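Local structure of aminotransferase class I and II (Streptococcus suis 89/1591, 3OP7) at residues Gly105-Ser110 with Pro153-Ile158. The protein probably transfers amino groups between amino acids and keto acids, using pyridoxal phosphate bound as a Schiff base to a lysine. Numbering follows the deposited sequence.
Sequences GDHVIS and PTTKMI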
loop_
_atom_site.group_PDB
_atom_site.type_symbol
_atom_site.label_atom_id
_atom_site.label_comp_id
_atom_site.label_asym_id
_atom_site.label_seq_id
_atom_site.Cartn_x
_atom_site.Cartn_y
_atom_site.Cartn_z
ATOM N N GLY A 105 -2.499 -21.627 -10.476
ATOM C CA GLY A 105 -3.397 -22.692 -10.919
ATOM C C GLY A 105 -4.865 -22.524 -10.526
ATOM O O GLY A 105 -5.734 -23.193 -11.112
ATOM N N ASP A 106 -5.140 -21.664 -9.540
ATOM C CA ASP A 106 -6.512 -21.346 -9.169
ATOM C C ASP A 106 -7.290 -20.814 -10.363
ATOM O O ASP A 106 -6.806 -19.994 -11.127
ATOM C CB ASP A 106 -6.539 -20.291 -8.054
ATOM C CG ASP A 106 -6.305 -20.854 -6.680
ATOM O OD1 ASP A 106 -6.143 -22.079 -6.540
ATOM O OD2 ASP A 106 -6.231 -20.042 -5.723
ATOM N N HIS A 107 -8.557 -21.210 -10.478
ATOM C CA HIS A 107 -9.425 -20.646 -11.470
ATOM C C HIS A 107 -10.185 -19.465 -10.849
ATOM O O HIS A 107 -10.789 -19.599 -9.774
ATOM C CB HIS A 107 -10.439 -21.712 -11.959
ATOM C CG HIS A 107 -11.358 -21.216 -13.023
ATOM N ND1 HIS A 107 -12.737 -21.252 -12.910
ATOM C CD2 HIS A 107 -11.091 -20.670 -14.238
ATOM C CE1 HIS A 107 -13.270 -20.742 -14.014
ATOM N NE2 HIS A 107 -12.288 -20.381 -14.831
ATOM N N VAL A 108 -10.196 -18.337 -11.552
ATOM C CA VAL A 108 -10.852 -17.110 -11.083
ATOM C C VAL A 108 -11.631 -16.551 -12.247
ATOM O O VAL A 108 -11.147 -16.581 -13.375
ATOM C CB VAL A 108 -9.776 -16.068 -10.615
ATOM C CG1 VAL A 108 -10.395 -14.666 -10.372
ATOM C CG2 VAL A 108 -9.014 -16.590 -9.393
ATOM N N ILE A 109 -12.844 -16.059 -11.989
ATOM C CA ILE A 109 -13.660 -15.403 -12.986
ATOM C C ILE A 109 -13.847 -13.949 -12.591
ATOM O O ILE A 109 -14.176 -13.673 -11.440
ATOM C CB ILE A 109 -15.033 -16.071 -13.078
ATOM C CG1 ILE A 109 -14.877 -17.548 -13.443
ATOM C CG2 ILE A 109 -15.978 -15.331 -14.078
ATOM C CD1 ILE A 109 -16.212 -18.339 -13.398
ATOM N N SER A 110 -13.583 -13.034 -13.531
ATOM C CA SER A 110 -13.698 -11.606 -13.275
ATOM C C SER A 110 -14.643 -10.967 -14.210
ATOM O O SER A 110 -14.594 -11.237 -15.420
ATOM C CB SER A 110 -12.351 -10.916 -13.414
ATOM O OG SER A 110 -12.493 -9.510 -13.185
ATOM N N PRO A 153 -15.958 -26.831 -11.180
ATOM C CA PRO A 153 -16.130 -27.424 -9.869
ATOM C C PRO A 153 -15.217 -26.840 -8.826
ATOM O O PRO A 153 -15.584 -26.794 -7.657
ATOM C CB PRO A 153 -15.845 -28.900 -10.122
ATOM C CG PRO A 153 -16.393 -29.110 -11.519
ATOM C CD PRO A 153 -15.999 -27.852 -12.250
ATOM N N THR A 154 -14.059 -26.371 -9.263
ATOM C CA THR A 154 -13.018 -25.866 -8.350
ATOM C C THR A 154 -12.809 -24.363 -8.451
ATOM O O THR A 154 -11.802 -23.833 -7.931
ATOM C CB THR A 154 -11.631 -26.590 -8.580
ATOM O OG1 THR A 154 -11.176 -26.369 -9.926
ATOM C CG2 THR A 154 -11.727 -28.104 -8.280
ATOM N N THR A 155 -13.747 -23.612 -9.059
ATOM C CA THR A 155 -13.551 -22.186 -9.167
ATOM C C THR A 155 -13.336 -21.608 -7.773
ATOM O O THR A 155 -14.146 -21.822 -6.882
ATOM C CB THR A 155 -14.716 -21.510 -9.914
ATOM O OG1 THR A 155 -14.762 -21.988 -11.268
ATOM C CG2 THR A 155 -14.637 -19.927 -9.902
ATOM N N LYS A 156 -12.268 -20.854 -7.612
ATOM C CA LYS A 156 -11.899 -20.299 -6.308
ATOM C C LYS A 156 -12.577 -18.996 -5.965
ATOM O O LYS A 156 -12.946 -18.766 -4.791
ATOM C CB LYS A 156 -10.412 -20.080 -6.204
ATOM C CG LYS A 156 -10.052 -19.378 -4.881
ATOM C CD LYS A 156 -8.686 -19.570 -4.297
ATOM C CE LYS A 156 -8.460 -20.928 -3.675
ATOM N NZ LYS A 156 -6.984 -21.029 -3.394
HETATM N N MSE A 157 -12.744 -18.129 -6.969
HETATM C CA MSE A 157 -13.193 -16.767 -6.731
HETATM C C MSE A 157 -13.821 -16.166 -7.968
HETATM O O MSE A 157 -13.384 -16.448 -9.072
HETATM C CB MSE A 157 -12.003 -15.893 -6.279
HETATM C CG MSE A 157 -12.410 -14.455 -5.896
HETATM SE SE MSE A 157 -10.927 -13.413 -5.324
HETATM C CE MSE A 157 -10.642 -14.314 -3.635
ATOM N N ILE A 158 -14.887 -15.383 -7.764
ATOM C CA ILE A 158 -15.501 -14.549 -8.753
ATOM C C ILE A 158 -15.321 -13.106 -8.277
ATOM O O ILE A 158 -15.619 -12.794 -7.100
ATOM C CB ILE A 158 -17.005 -14.843 -8.894
ATOM C CG1 ILE A 158 -17.225 -16.280 -9.358
ATOM C CG2 ILE A 158 -17.688 -13.873 -9.922
ATOM C CD1 ILE A 158 -18.659 -16.796 -9.122
HETATM O O HOH W 1 -9.356 -23.343 -8.819
#
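Thr155 OG1 is held by two groups: it is hydrogen-bonded to His107 ND1 at 2.7 Å, and it also bonds to the backbone N of Arg152. A threonine suits the place because its hydroxyl can both donate and accept, while its methyl CG2 turns to Ile109 CD1. The imidazole reaches the hydroxyl with its edge, CG standing anti to the backbone N (chi1 -178°), and its other nitrogen, NE2, bonds to Asp130 on the next strand. Histidine, with a nitrogen on each side of the ring, can thus tie together the chains that flank its own strand.

Between the backbones, Lys156 N donates to His107 O (2.9 Å), and Ile109 N donates to Met157 O (3.0 Å), the bond lying in the carbonyl plane. Strands 107-112 and 157-161 are parallel neighbours in the large mixed sheet of the PLP-binding domain of fold type I aminotransferases, Val108 pairing with Met157 and Ile109 with Ile158. The beta-branched valine and isoleucines suit extended strands and give the faces apolar surface. Ile109 and Ile158 share one face, CB to CG1 4.3 Å, and Ile109 is covered there by helix 144-150. Val108 and Met157 share the opposite face, where the extended side chain of Met157, a selenomethionine, leads away from Val108 and packs against Val97, Leu98 and Leu101 of helix 89-101.

A single water links His107 N to Thr154 O, accepting from the first and donating to the second. Lys156 has the length and charge to reach the carboxylate of Asp106: a bend at chi3 (-74°) brings Lys156 NZ into a salt bridge with Asp106 OD2, although the exact position of that oxygen is doubtful.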